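Local coordinates for protein SusD homolog (Bacteroides thetaiotaomicron, PDB 3SGH) that probably binds glycans at the cell surface as a SusD-like outer-membrane lipoprotein, helping their capture for uptake, at residues Q274-R286 with Y374-Y387. Sequence-based numbering, arbitrary orientation.
Sequences QTQTAAGGYVGVR and YVDNLIAGHTGNNY
Leu-378 pushes its forked end against the amide of Gln-274: CD1 lies 3.6 Å from OE1, and CD2 3.7 Å from CD. Val-283 meets the same leucine tip to tip, CG1 to CD1, while Thr-277, its side chain crossing Leu-378 at about a right angle, sets CG2 against CD2. Gln-274 curls back over its own loop because CG sits between the backbone N and carbonyl carbon (chi1 66°) and chi2 bends again. Gln-274 OE1 takes the N-H of Thr-277 on a lone pair, 3.0 Å from N, and NE2 gives to Thr-277 OG1 and Gly-280 O; OG1 also accepts from Ala-279 N, an ST turn. A leucine for Gln-274 would probably leave Thr-277 N, Thr-277 OG1 and Gly-280 O without these mates, and the 274-281 loop freer to shift against Leu-378. Both segments are loops, 374-387 with a type II turn and a 3-10 turn, at the edge of the SusD-like alpha-alpha superhelix, the contact centred about 26 Å from the chain's centre. Tyr-374 OH donates to Gly-284 O at 2.7 Å, its ring edge turned to that carbonyl, and CE2 touches Arg-286 CB. Arg-286 then runs across Asn-385: NH1 bonds to Asn-385 O (3.0 Å) in the guanidinium plane, yet from above the carbonyl plane. Tyr-387 CD1 lies over one guanidinium face, toward the rim, the ring inclined 56° to it, and NH2 bonds to Pro-439 O. A water accepts from Arg-286 N and donates to Asp-376 OD2, which takes hydrogen bonds from His-382 ND1 and Asn-385 ND2 on one face; Asn-385 OD1 accepts from Ala-290 N.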
loop_
_atom_site.group_PDB
_atom_site.type_symbol
_atom_site.label_atom_id
_atom_site.label_comp_id
_atom_site.label_asym_id
_atom_site.label_seq_id
_atom_site.Cartn_x
_atom_site.Cartn_y
_atom_site.Cartn_z
ATOM N N GLN A 274 23.763 2.497 7.476
ATOM C CA GLN A 274 23.982 3.864 7.952
ATOM C C GLN A 274 25.446 4.207 7.854
ATOM O O GLN A 274 26.300 3.339 8.012
ATOM C CB GLN A 274 23.457 4.060 9.370
ATOM C CG GLN A 274 24.177 3.290 10.452
ATOM C CD GLN A 274 25.428 3.982 10.972
ATOM O OE1 GLN A 274 25.591 5.228 10.872
ATOM N NE2 GLN A 274 26.300 3.186 11.596
ATOM N N THR A 275 25.738 5.473 7.558
ATOM C CA THR A 275 27.122 5.922 7.443
ATOM C C THR A 275 27.414 7.108 8.387
ATOM O O THR A 275 28.459 7.784 8.261
ATOM C CB THR A 275 27.454 6.335 6.005
ATOM O OG1 THR A 275 26.569 7.408 5.622
ATOM C CG2 THR A 275 27.336 5.111 5.050
ATOM N N GLN A 276 26.505 7.353 9.319
ATOM C CA GLN A 276 26.692 8.434 10.304
ATOM C C GLN A 276 27.873 8.134 11.224
ATOM O O GLN A 276 28.635 9.052 11.583
ATOM C CB GLN A 276 25.416 8.620 11.128
ATOM C CG GLN A 276 25.487 9.768 12.133
ATOM C CD GLN A 276 25.770 11.131 11.475
ATOM O OE1 GLN A 276 25.275 11.441 10.367
ATOM N NE2 GLN A 276 26.566 11.966 12.166
ATOM N N THR A 277 28.003 6.869 11.620
ATOM C CA THR A 277 29.084 6.421 12.474
ATOM C C THR A 277 29.846 5.297 11.807
ATOM O O THR A 277 29.405 4.791 10.775
ATOM C CB THR A 277 28.549 5.895 13.840
ATOM O OG1 THR A 277 28.030 4.564 13.686
ATOM C CG2 THR A 277 27.468 6.797 14.403
ATOM N N ALA A 278 30.938 4.860 12.437
ATOM C CA ALA A 278 31.779 3.772 11.924
ATOM C C ALA A 278 31.186 2.377 12.115
ATOM O O ALA A 278 31.776 1.393 11.628
ATOM C CB ALA A 278 33.214 3.836 12.558
ATOM N N ALA A 279 30.062 2.251 12.830
ATOM C CA ALA A 279 29.509 0.914 13.191
ATOM C C ALA A 279 28.948 0.148 12.019
ATOM O O ALA A 279 28.863 -1.069 12.060
ATOM C CB ALA A 279 28.439 1.032 14.279
ATOM N N GLY A 280 28.540 0.860 10.978
ATOM C CA GLY A 280 27.805 0.228 9.891
ATOM C C GLY A 280 26.460 -0.272 10.406
ATOM O O GLY A 280 25.929 0.275 11.384
ATOM N N GLY A 281 25.938 -1.345 9.807
ATOM C CA GLY A 281 24.603 -1.857 10.192
ATOM C C GLY A 281 23.475 -0.990 9.613
ATOM O O GLY A 281 23.723 0.064 9.039
ATOM N N TYR A 282 22.250 -1.448 9.836
ATOM C CA TYR A 282 21.049 -0.859 9.327
ATOM C C TYR A 282 20.356 -0.186 10.479
ATOM O O TYR A 282 20.131 -0.801 11.493
ATOM C CB TYR A 282 20.141 -1.927 8.670
ATOM C CG TYR A 282 20.860 -2.642 7.548
ATOM C CD1 TYR A 282 20.929 -2.087 6.275
ATOM C CD2 TYR A 282 21.529 -3.844 7.782
ATOM C CE1 TYR A 282 21.637 -2.709 5.236
ATOM C CE2 TYR A 282 22.216 -4.497 6.727
ATOM C CZ TYR A 282 22.269 -3.912 5.479
ATOM O OH TYR A 282 22.943 -4.549 4.482
ATOM N N VAL A 283 20.095 1.110 10.314
ATOM C CA VAL A 283 19.416 1.926 11.317
ATOM C C VAL A 283 18.397 2.818 10.620
ATOM O O VAL A 283 18.743 3.702 9.790
ATOM C CB VAL A 283 20.392 2.782 12.157
ATOM C CG1 VAL A 283 19.616 3.605 13.179
ATOM C CG2 VAL A 283 21.504 1.910 12.880
ATOM N N GLY A 284 17.124 2.574 10.928
ATOM C CA GLY A 284 16.029 3.409 10.413
ATOM C C GLY A 284 15.793 4.664 11.234
ATOM O O GLY A 284 16.392 4.837 12.308
ATOM N N VAL A 285 14.910 5.509 10.721
ATOM C CA VAL A 285 14.488 6.762 11.354
ATOM C C VAL A 285 13.150 6.588 12.018
ATOM O O VAL A 285 12.213 6.078 11.406
ATOM C CB VAL A 285 14.448 7.932 10.323
ATOM C CG1 VAL A 285 14.030 9.274 11.046
ATOM C CG2 VAL A 285 15.777 8.040 9.610
ATOM N N ARG A 286 13.031 7.017 13.284
ATOM C CA ARG A 286 11.751 6.965 13.962
ATOM C C ARG A 286 10.804 8.008 13.327
ATOM O O ARG A 286 11.104 9.208 13.331
ATOM C CB ARG A 286 11.934 7.220 15.456
ATOM C CG ARG A 286 10.650 7.134 16.269
ATOM C CD ARG A 286 10.192 5.661 16.498
ATOM N NE ARG A 286 8.914 5.667 17.194
ATOM C CZ ARG A 286 8.723 5.849 18.495
ATOM N NH1 ARG A 286 9.725 5.907 19.326
ATOM N NH2 ARG A 286 7.476 5.930 18.973
ATOM N N TYR A 374 14.270 -0.879 18.845
ATOM C CA TYR A 374 14.906 0.180 18.109
ATOM C C TYR A 374 15.684 1.064 19.056
ATOM O O TYR A 374 15.146 1.462 20.080
ATOM C CB TYR A 374 13.832 1.039 17.449
ATOM C CG TYR A 374 14.414 2.251 16.776
ATOM C CD1 TYR A 374 15.200 2.125 15.639
ATOM C CD2 TYR A 374 14.151 3.523 17.253
ATOM C CE1 TYR A 374 15.748 3.236 15.032
ATOM C CE2 TYR A 374 14.683 4.650 16.634
ATOM C CZ TYR A 374 15.480 4.491 15.516
ATOM O OH TYR A 374 16.019 5.590 14.902
ATOM N N VAL A 375 16.925 1.373 18.696
ATOM C CA VAL A 375 17.716 2.381 19.408
ATOM C C VAL A 375 18.178 3.402 18.393
ATOM O O VAL A 375 18.510 3.066 17.239
ATOM C CB VAL A 375 18.915 1.790 20.177
ATOM C CG1 VAL A 375 18.427 0.980 21.415
ATOM C CG2 VAL A 375 19.777 0.940 19.275
ATOM N N ASP A 376 18.186 4.659 18.821
ATOM C CA ASP A 376 18.696 5.744 18.027
ATOM C C ASP A 376 19.883 6.373 18.731
ATOM O O ASP A 376 19.734 7.312 19.530
ATOM C CB ASP A 376 17.623 6.758 17.746
ATOM C CG ASP A 376 18.089 7.842 16.756
ATOM O OD1 ASP A 376 19.313 7.853 16.376
ATOM O OD2 ASP A 376 17.248 8.702 16.365
ATOM N N ASN A 377 21.062 5.807 18.460
ATOM C CA ASN A 377 22.309 6.217 19.072
ATOM C C ASN A 377 23.229 6.933 18.096
ATOM O O ASN A 377 24.314 7.350 18.483
ATOM C CB ASN A 377 23.064 4.972 19.579
ATOM C CG ASN A 377 22.394 4.350 20.750
ATOM O OD1 ASN A 377 21.763 5.049 21.588
ATOM N ND2 ASN A 377 22.434 3.026 20.798
ATOM N N LEU A 378 22.821 7.068 16.837
ATOM C CA LEU A 378 23.741 7.593 15.818
ATOM C C LEU A 378 24.032 9.073 16.033
ATOM O O LEU A 378 25.163 9.535 15.784
ATOM C CB LEU A 378 23.171 7.349 14.401
ATOM C CG LEU A 378 22.903 5.897 13.996
ATOM C CD1 LEU A 378 22.500 5.897 12.518
ATOM C CD2 LEU A 378 24.116 4.982 14.274
ATOM N N ILE A 379 23.010 9.804 16.457
ATOM C CA ILE A 379 23.097 11.237 16.755
ATOM C C ILE A 379 22.833 11.359 18.262
ATOM O O ILE A 379 21.939 10.715 18.796
ATOM C CB ILE A 379 22.036 12.052 15.969
ATOM C CG1 ILE A 379 22.229 11.966 14.438
ATOM C CG2 ILE A 379 22.006 13.531 16.423
ATOM C CD1 ILE A 379 23.337 12.836 13.875
ATOM N N ALA A 380 23.602 12.212 18.939
ATOM C CA ALA A 380 23.474 12.390 20.371
ATOM C C ALA A 380 22.120 13.003 20.734
ATOM O O ALA A 380 21.539 13.811 20.001
ATOM C CB ALA A 380 24.632 13.274 20.925
ATOM N N GLY A 381 21.628 12.614 21.890
ATOM C CA GLY A 381 20.390 13.200 22.404
ATOM C C GLY A 381 19.134 12.668 21.717
ATOM O O GLY A 381 18.101 13.321 21.753
ATOM N N HIS A 382 19.209 11.478 21.107
ATOM C CA HIS A 382 18.067 10.920 20.368
ATOM C C HIS A 382 17.411 9.722 21.055
ATOM O O HIS A 382 16.568 9.042 20.429
ATOM C CB HIS A 382 18.472 10.485 18.950
ATOM C CG HIS A 382 18.424 11.578 17.924
ATOM N ND1 HIS A 382 18.061 11.339 16.613
ATOM C CD2 HIS A 382 18.738 12.899 17.991
ATOM C CE1 HIS A 382 18.118 12.474 15.930
ATOM N NE2 HIS A 382 18.484 13.445 16.752
ATOM N N THR A 383 17.818 9.402 22.292
ATOM C CA THR A 383 17.277 8.197 22.942
ATOM C C THR A 383 15.783 8.256 23.247
ATOM O O THR A 383 15.202 7.225 23.527
ATOM C CB THR A 383 18.037 7.766 24.208
ATOM O OG1 THR A 383 17.769 8.702 25.263
ATOM C CG2 THR A 383 19.529 7.632 23.920
ATOM N N GLY A 384 15.166 9.428 23.155
ATOM C CA GLY A 384 13.715 9.558 23.224
ATOM C C GLY A 384 13.001 8.947 22.018
ATOM O O GLY A 384 11.775 8.770 22.046
ATOM N N ASN A 385 13.780 8.573 20.992
ATOM C CA ASN A 385 13.273 7.840 19.855
ATOM C C ASN A 385 13.297 6.333 20.042
ATOM O O ASN A 385 12.717 5.612 19.229
ATOM C CB ASN A 385 14.060 8.218 18.584
ATOM C CG ASN A 385 13.825 9.637 18.192
ATOM O OD1 ASN A 385 12.696 10.126 18.309
ATOM N ND2 ASN A 385 14.833 10.293 17.699
ATOM N N ASN A 386 13.952 5.851 21.105
ATOM C CA ASN A 386 14.078 4.419 21.297
ATOM C C ASN A 386 12.694 3.774 21.484
ATOM O O ASN A 386 11.794 4.371 22.035
ATOM C CB ASN A 386 14.958 4.089 22.509
ATOM C CG ASN A 386 16.424 4.469 22.341
ATOM O OD1 ASN A 386 16.871 5.007 21.317
ATOM N ND2 ASN A 386 17.199 4.138 23.365
ATOM N N TYR A 387 12.530 2.537 21.022
ATOM C CA TYR A 387 11.229 1.893 21.055
ATOM C C TYR A 387 11.334 0.388 21.285
ATOM O O TYR A 387 12.122 -0.295 20.641
ATOM C CB TYR A 387 10.417 2.243 19.791
ATOM C CG TYR A 387 8.923 1.941 19.899
ATOM C CD1 TYR A 387 8.039 2.816 20.525
ATOM C CD2 TYR A 387 8.409 0.767 19.368
ATOM C CE1 TYR A 387 6.679 2.502 20.634
ATOM C CE2 TYR A 387 7.068 0.468 19.459
ATOM C CZ TYR A 387 6.217 1.325 20.088
ATOM O OH TYR A 387 4.901 0.967 20.153
HETATM O O HOH W 1 27.034 11.156 15.112
HETATM O O HOH W 2 14.920 8.556 14.704
#